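Local coordinates for nird-like protein (Hydrogenobacter thermophilus, PDB 4CH7), which catalyses the decarboxylation of siroheme to didecarboxysiroheme, probably by way of monodecarboxysiroheme, a step in heme d1 biosynthesis, at residues A[67-73]-A[129-135]; A[94-99]-A[306-312]. All coordinates share one frame; numbering follows the deposited sequence.

Interaction 1 (A[67-73]-A[129-135])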
loop_
_atom_site.group_PDB
_atom_site.type_symbol
_atom_site.label_atom_id
_atom_site.label_comp_id
_atom_site.label_asym_id
_atom_site.label_seq_id
_atom_site.Cartn_x
_atom_site.Cartn_y
_atom_site.Cartn_z
ATOM N N ALA A 67 -9.783 -0.478 1.836
ATOM C CA ALA A 67 -10.134 -1.477 2.836
ATOM C C ALA A 67 -9.601 -2.847 2.455
ATOM O O ALA A 67 -9.262 -3.095 1.296
ATOM C CB ALA A 67 -11.640 -1.538 3.023
ATOM N N LEU A 68 -9.538 -3.735 3.440
ATOM C CA LEU A 68 -9.186 -5.122 3.186
ATOM C C LEU A 68 -10.473 -5.907 2.983
ATOM O O LEU A 68 -11.316 -5.973 3.879
ATOM C CB LEU A 68 -8.384 -5.700 4.350
ATOM C CG LEU A 68 -7.769 -7.086 4.164
ATOM C CD1 LEU A 68 -6.899 -7.112 2.921
ATOM C CD2 LEU A 68 -6.960 -7.474 5.389
ATOM N N ILE A 69 -10.630 -6.488 1.799
ATOM C CA ILE A 69 -11.850 -7.215 1.468
ATOM C C ILE A 69 -11.606 -8.721 1.490
ATOM O O ILE A 69 -10.562 -9.191 1.039
ATOM C CB ILE A 69 -12.395 -6.786 0.092
ATOM C CG1 ILE A 69 -12.470 -5.260 -0.003
ATOM C CG2 ILE A 69 -13.761 -7.404 -0.165
ATOM C CD1 ILE A 69 -13.329 -4.616 1.076
ATOM N N ALA A 70 -12.568 -9.472 2.022
ATOM C CA ALA A 70 -12.476 -10.927 2.065
ATOM C C ALA A 70 -13.725 -11.543 1.448
ATOM O O ALA A 70 -14.836 -11.196 1.835
ATOM C CB ALA A 70 -12.310 -11.402 3.493
ATOM N N PHE A 71 -13.541 -12.448 0.490
ATOM C CA PHE A 71 -14.664 -13.136 -0.142
ATOM C C PHE A 71 -14.732 -14.596 0.292
ATOM O O PHE A 71 -13.701 -15.261 0.417
ATOM C CB PHE A 71 -14.543 -13.079 -1.668
ATOM C CG PHE A 71 -15.031 -11.793 -2.277
ATOM C CD1 PHE A 71 -15.395 -10.714 -1.479
ATOM C CD2 PHE A 71 -15.138 -11.670 -3.656
ATOM C CE1 PHE A 71 -15.849 -9.528 -2.047
ATOM C CE2 PHE A 71 -15.590 -10.491 -4.232
ATOM C CZ PHE A 71 -15.945 -9.418 -3.427
ATOM N N LYS A 72 -15.943 -15.094 0.531
ATOM C CA LYS A 72 -16.129 -16.529 0.715
ATOM C C LYS A 72 -16.506 -17.161 -0.618
ATOM O O LYS A 72 -17.657 -17.095 -1.051
ATOM C CB LYS A 72 -17.181 -16.843 1.780
ATOM C CG LYS A 72 -17.499 -18.328 1.904
ATOM C CD LYS A 72 -17.582 -18.773 3.353
ATOM C CE LYS A 72 -18.638 -17.996 4.115
ATOM N NZ LYS A 72 -18.790 -18.494 5.509
ATOM N N VAL A 73 -15.515 -17.756 -1.271
ATOM C CA VAL A 73 -15.705 -18.399 -2.562
ATOM C C VAL A 73 -15.345 -19.868 -2.401
ATOM O O VAL A 73 -14.451 -20.196 -1.629
ATOM C CB VAL A 73 -14.766 -17.787 -3.611
ATOM C CG1 VAL A 73 -15.137 -18.263 -5.003
ATOM C CG2 VAL A 73 -14.804 -16.270 -3.540
ATOM N N VAL A 129 -21.144 -13.964 -4.813
ATOM C CA VAL A 129 -20.542 -14.233 -3.515
ATOM C C VAL A 129 -21.459 -13.695 -2.423
ATOM O O VAL A 129 -21.743 -12.497 -2.383
ATOM C CB VAL A 129 -19.154 -13.581 -3.396
ATOM C CG1 VAL A 129 -18.572 -13.816 -2.012
ATOM C CG2 VAL A 129 -18.223 -14.125 -4.470
ATOM N N LYS A 130 -21.925 -14.581 -1.546
ATOM C CA LYS A 130 -22.902 -14.204 -0.529
ATOM C C LYS A 130 -22.257 -13.556 0.694
ATOM O O LYS A 130 -22.709 -12.509 1.165
ATOM C CB LYS A 130 -23.734 -15.416 -0.103
ATOM C CG LYS A 130 -24.981 -15.050 0.682
ATOM C CD LYS A 130 -25.914 -16.237 0.840
ATOM C CE LYS A 130 -25.409 -17.221 1.881
ATOM N NZ LYS A 130 -26.349 -18.366 2.051
ATOM N N ASP A 131 -21.199 -14.178 1.202
ATOM C CA ASP A 131 -20.548 -13.689 2.410
ATOM C C ASP A 131 -19.223 -13.003 2.110
ATOM O O ASP A 131 -18.323 -13.599 1.513
ATOM C CB ASP A 131 -20.336 -14.832 3.404
ATOM C CG ASP A 131 -21.639 -15.424 3.895
ATOM O OD1 ASP A 131 -22.604 -14.658 4.089
ATOM O OD2 ASP A 131 -21.699 -16.656 4.088
ATOM N N TYR A 132 -19.110 -11.745 2.525
ATOM C CA TYR A 132 -17.856 -11.016 2.381
ATOM C C TYR A 132 -17.574 -10.100 3.567
ATOM O O TYR A 132 -18.473 -9.776 4.349
ATOM C CB TYR A 132 -17.808 -10.229 1.066
ATOM C CG TYR A 132 -18.894 -9.188 0.900
ATOM C CD1 TYR A 132 -18.718 -7.889 1.359
ATOM C CD2 TYR A 132 -20.085 -9.498 0.261
ATOM C CE1 TYR A 132 -19.703 -6.935 1.200
ATOM C CE2 TYR A 132 -21.074 -8.551 0.096
ATOM C CZ TYR A 132 -20.878 -7.273 0.568
ATOM O OH TYR A 132 -21.865 -6.329 0.407
ATOM N N LEU A 133 -16.315 -9.694 3.697
ATOM C CA LEU A 133 -15.901 -8.821 4.786
ATOM C C LEU A 133 -15.337 -7.517 4.239
ATOM O O LEU A 133 -14.661 -7.506 3.207
ATOM C CB LEU A 133 -14.854 -9.514 5.657
ATOM C CG LEU A 133 -15.275 -10.821 6.322
ATOM C CD1 LEU A 133 -14.121 -11.423 7.096
ATOM C CD2 LEU A 133 -16.471 -10.601 7.227
ATOM N N VAL A 134 -15.634 -6.420 4.928
ATOM C CA VAL A 134 -15.087 -5.120 4.574
ATOM C C VAL A 134 -14.357 -4.556 5.787
ATOM O O VAL A 134 -14.973 -3.972 6.685
ATOM C CB VAL A 134 -16.185 -4.153 4.082
ATOM C CG1 VAL A 134 -15.611 -2.768 3.855
ATOM C CG2 VAL A 134 -16.809 -4.681 2.798
ATOM N N LEU A 135 -13.041 -4.753 5.813
ATOM C CA LEU A 135 -12.230 -4.393 6.972
ATOM C C LEU A 135 -11.293 -3.230 6.662
ATOM O O LEU A 135 -10.497 -3.296 5.726
ATOM C CB LEU A 135 -11.412 -5.601 7.442
ATOM C CG LEU A 135 -12.172 -6.921 7.568
ATOM C CD1 LEU A 135 -11.246 -8.046 8.003
ATOM C CD2 LEU A 135 -13.332 -6.784 8.530
#

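Interaction 2 (A[94-99]-A[306-312])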
loop_
_atom_site.group_PDB
_atom_site.type_symbol
_atom_site.label_atom_id
_atom_site.label_comp_id
_atom_site.label_asym_id
_atom_site.label_seq_id
_atom_site.Cartn_x
_atom_site.Cartn_y
_atom_site.Cartn_z
ATOM N N ASN A 94 -4.031 -9.323 -4.151
ATOM C CA ASN A 94 -5.087 -10.330 -4.095
ATOM C C ASN A 94 -4.489 -11.683 -3.736
ATOM O O ASN A 94 -3.525 -12.127 -4.362
ATOM C CB ASN A 94 -5.847 -10.414 -5.422
ATOM C CG ASN A 94 -7.072 -11.317 -5.340
ATOM O OD1 ASN A 94 -7.530 -11.666 -4.253
ATOM N ND2 ASN A 94 -7.609 -11.690 -6.494
ATOM N N TYR A 95 -5.063 -12.335 -2.732
ATOM C CA TYR A 95 -4.495 -13.573 -2.223
ATOM C C TYR A 95 -5.545 -14.637 -1.953
ATOM O O TYR A 95 -6.672 -14.333 -1.551
ATOM C CB TYR A 95 -3.706 -13.300 -0.941
ATOM C CG TYR A 95 -2.416 -12.552 -1.167
ATOM C CD1 TYR A 95 -1.284 -13.214 -1.613
ATOM C CD2 TYR A 95 -2.327 -11.187 -0.930
ATOM C CE1 TYR A 95 -0.102 -12.542 -1.824
ATOM C CE2 TYR A 95 -1.144 -10.503 -1.140
ATOM C CZ TYR A 95 -0.034 -11.187 -1.588
ATOM O OH TYR A 95 1.149 -10.518 -1.800
ATOM N N GLU A 96 -5.167 -15.888 -2.187
ATOM C CA GLU A 96 -5.935 -17.009 -1.677
ATOM C C GLU A 96 -5.365 -17.359 -0.315
ATOM O O GLU A 96 -4.152 -17.531 -0.169
ATOM C CB GLU A 96 -5.843 -18.216 -2.603
ATOM C CG GLU A 96 -6.493 -19.463 -2.024
ATOM C CD GLU A 96 -6.370 -20.661 -2.933
ATOM O OE1 GLU A 96 -6.057 -20.475 -4.126
ATOM O OE2 GLU A 96 -6.590 -21.790 -2.453
ATOM N N ARG A 97 -6.234 -17.450 0.685
ATOM C CA ARG A 97 -5.781 -17.710 2.044
ATOM C C ARG A 97 -6.502 -18.884 2.695
ATOM O O ARG A 97 -7.589 -19.276 2.270
ATOM C CB ARG A 97 -5.898 -16.449 2.904
ATOM C CG ARG A 97 -5.055 -15.289 2.394
ATOM C CD ARG A 97 -5.013 -14.122 3.367
ATOM N NE ARG A 97 -4.201 -13.026 2.845
ATOM C CZ ARG A 97 -2.878 -12.963 2.957
ATOM N NH1 ARG A 97 -2.215 -13.934 3.571
ATOM N NH2 ARG A 97 -2.214 -11.934 2.452
ATOM N N THR A 98 -5.873 -19.446 3.722
ATOM C CA THR A 98 -6.441 -20.563 4.466
ATOM C C THR A 98 -7.407 -20.056 5.532
ATOM O O THR A 98 -7.000 -19.718 6.648
ATOM C CB THR A 98 -5.342 -21.405 5.139
ATOM O OG1 THR A 98 -4.721 -20.640 6.181
ATOM C CG2 THR A 98 -4.286 -21.813 4.123
ATOM N N HIS A 99 -8.687 -20.001 5.172
ATOM C CA HIS A 99 -9.737 -19.493 6.050
ATOM C C HIS A 99 -11.078 -19.720 5.360
ATOM O O HIS A 99 -11.121 -19.938 4.148
ATOM C CB HIS A 99 -9.533 -17.997 6.313
ATOM C CG HIS A 99 -10.324 -17.464 7.468
ATOM N ND1 HIS A 99 -11.550 -16.852 7.315
ATOM C CD2 HIS A 99 -10.054 -17.433 8.796
ATOM C CE1 HIS A 99 -12.005 -16.476 8.498
ATOM N NE2 HIS A 99 -11.114 -16.817 9.412
ATOM N N LEU A 306 -3.907 -17.121 8.652
ATOM C CA LEU A 306 -4.415 -17.149 7.288
ATOM C C LEU A 306 -3.249 -17.188 6.305
ATOM O O LEU A 306 -2.770 -16.148 5.850
ATOM C CB LEU A 306 -5.321 -15.942 7.014
ATOM C CG LEU A 306 -6.714 -15.933 7.659
ATOM C CD1 LEU A 306 -6.655 -15.635 9.149
ATOM C CD2 LEU A 306 -7.624 -14.940 6.957
ATOM N N PHE A 307 -2.799 -18.397 5.985
ATOM C CA PHE A 307 -1.647 -18.583 5.110
ATOM C C PHE A 307 -1.944 -18.197 3.667
ATOM O O PHE A 307 -2.993 -18.541 3.127
ATOM C CB PHE A 307 -1.164 -20.035 5.164
ATOM C CG PHE A 307 -0.574 -20.431 6.489
ATOM C CD1 PHE A 307 0.779 -20.255 6.737
ATOM C CD2 PHE A 307 -1.370 -20.987 7.483
ATOM C CE1 PHE A 307 1.332 -20.618 7.956
ATOM C CE2 PHE A 307 -0.825 -21.354 8.705
ATOM C CZ PHE A 307 0.529 -21.169 8.940
ATOM N N SER A 308 -1.009 -17.480 3.052
ATOM C CA SER A 308 -1.101 -17.150 1.635
ATOM C C SER A 308 -0.690 -18.360 0.801
ATOM O O SER A 308 0.479 -18.742 0.790
ATOM C CB SER A 308 -0.211 -15.947 1.310
ATOM O OG SER A 308 0.075 -15.876 -0.075
ATOM N N THR A 309 -1.654 -18.972 0.119
ATOM C CA THR A 309 -1.380 -20.156 -0.692
ATOM C C THR A 309 -1.351 -19.831 -2.183
ATOM O O THR A 309 -0.975 -20.673 -3.002
ATOM C CB THR A 309 -2.389 -21.289 -0.410
ATOM O OG1 THR A 309 -3.726 -20.796 -0.560
ATOM C CG2 THR A 309 -2.207 -21.815 1.006
ATOM N N ARG A 310 -1.749 -18.607 -2.522
ATOM C CA ARG A 310 -1.680 -18.105 -3.894
ATOM C C ARG A 310 -1.577 -16.583 -3.930
ATOM O O ARG A 310 -2.160 -15.893 -3.092
ATOM C CB ARG A 310 -2.899 -18.545 -4.714
ATOM C CG ARG A 310 -2.769 -19.902 -5.383
ATOM C CD ARG A 310 -3.620 -20.003 -6.643
ATOM N NE ARG A 310 -3.097 -19.174 -7.727
ATOM C CZ ARG A 310 -3.472 -19.280 -8.998
ATOM N NH1 ARG A 310 -4.378 -20.180 -9.353
ATOM N NH2 ARG A 310 -2.944 -18.481 -9.916
ATOM N N GLU A 311 -0.828 -16.068 -4.901
ATOM C CA GLU A 311 -0.780 -14.630 -5.149
ATOM C C GLU A 311 -1.296 -14.342 -6.554
ATOM O O GLU A 311 -0.607 -14.598 -7.544
ATOM C CB GLU A 311 0.639 -14.080 -4.982
ATOM C CG GLU A 311 0.747 -12.574 -5.216
ATOM C CD GLU A 311 2.045 -11.990 -4.688
ATOM O OE1 GLU A 311 3.121 -12.533 -5.009
ATOM O OE2 GLU A 311 1.982 -10.991 -3.942
ATOM N N PHE A 312 -2.513 -13.816 -6.634
ATOM C CA PHE A 312 -3.142 -13.540 -7.918
ATOM C C PHE A 312 -2.698 -12.203 -8.481
ATOM O O PHE A 312 -2.745 -11.984 -9.694
ATOM C CB PHE A 312 -4.662 -13.551 -7.775
ATOM C CG PHE A 312 -5.221 -14.889 -7.403
ATOM C CD1 PHE A 312 -5.221 -15.929 -8.321
ATOM C CD2 PHE A 312 -5.750 -15.109 -6.141
ATOM C CE1 PHE A 312 -5.734 -17.167 -7.987
ATOM C CE2 PHE A 312 -6.267 -16.344 -5.798
ATOM C CZ PHE A 312 -6.254 -17.375 -6.724
#

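Interaction 1 (A[67-73]-A[129-135])
Strands 67-71 and 132-135 run antiparallel, their axes 170° apart and 4.6 Å at closest approach; Leu68 with Leu135 and Ala70 with Leu133 are hydrogen-bonded pairs, Ile69 with Val134 and Phe71 with Tyr132 non-hydrogen-bonded ones, and a further bond from Lys72 N to Asp131 O extends the pairing. On the face carrying Phe71, Phe71 CD1 rests 3.5 Å from Tyr132 CB, the two side chains lying side by side. Tyr132 CG sits between its backbone N and carbonyl carbon (chi1 60°), and its ring touches Val120 and Ala124 of helix 116-126. Val129 crosses Phe71 at about a right angle, with CG2 4.0 Å from Phe71 CD2. Phe105 meets the Phe71 ring edge-to-face, and Val81 of helix 75-87 touches it. An alanine in place of Phe71 would probably leave Val129 CG2 and Tyr132 CB without their shared apolar partner and open a gap beside Val81. Farther along the same face, Ile69 CD1 lies 3.9 Å from Val134 CG2. On the other face Ala70 CB meets Leu133 CB at 3.8 Å. Beyond the paired strands the Lys72 chain bends at chi2 and chi3, drawing CE to 3.3 Å from Asp131 OD2; the salt bridge from NZ to that oxygen is long, 3.7 Å, and Phe101 adds a cation-pi contact. The pair joins the first and last strands of a ferredoxin-like beta-alpha-beta-beta-alpha-beta unit, the AsnC-type ligand-binding fold, with Leu68 about 7 Å, side chain to side chain, from the inferred active-site His93.

Interaction 2 (A[94-99]-A[306-312])
The Tyr95 ring has Arg310 O at its edge, near its plane and 3.2 Å from CD1, while the Glu311 side chain runs alongside it, carboxylate and ring planes 32° apart. Tyr95 OH bonds to Glu311 OE2, though the modelled length is too short to trust. Leu306 O lies at the edge of the Arg97 guanidinium and takes a bond from NH1 at 3.2 Å; the extended Arg97 chain brings NH1 there. One face of the Arg310 guanidinium has Phe312 CE1 over its centre, and that phenyl ring also touches Glu96 CB. At the edge of the Phe307 ring, in its plane, sits Thr98 OG1. With chi1 at 68°, this oxygen turns back to accept a hydrogen bond from Phe307 N at 3.0 Å, while Thr98 N returns a bond to Phe307 O. Midway, Thr309 and Arg310 both face Glu96, a classic beta bulge: Glu96 O accepts hydrogen bonds from Thr309 N at 2.9 Å and, weakly, from Thr309 OG1. The Glu96 carboxylate has its salt bridge with Arg75; Arg310 NE stays 4.8 Å from OE1, close enough to add a probably modest electrostatic attraction. Side chains thus supplement the main-chain pairing, chiefly beyond the bulge, at Leu306 and Phe307.

In the fold
Following the chain from the N terminus, the helix-turn-helix region comes first, then strand 65-71, where interaction 1 begins. Before its partner arrives, the chain passes helix 75-87 and strand 91-97, where interaction 2 opens. Interaction 1 closes at 129-135, after 55 intervening residues, completing the first AsnC-like unit; interaction 2 closes only at 306-312, after the second helix-turn-helix region and nearly all of the second AsnC-like unit. The segments therefore alternate, and the two contacts cross. Interaction 1 works within one unit, interaction 2 joins the two. Both belong to the same eight-stranded antiparallel barrel, their centres 13 Å apart, with strand 103-109 lying between 65-71 and 91-97.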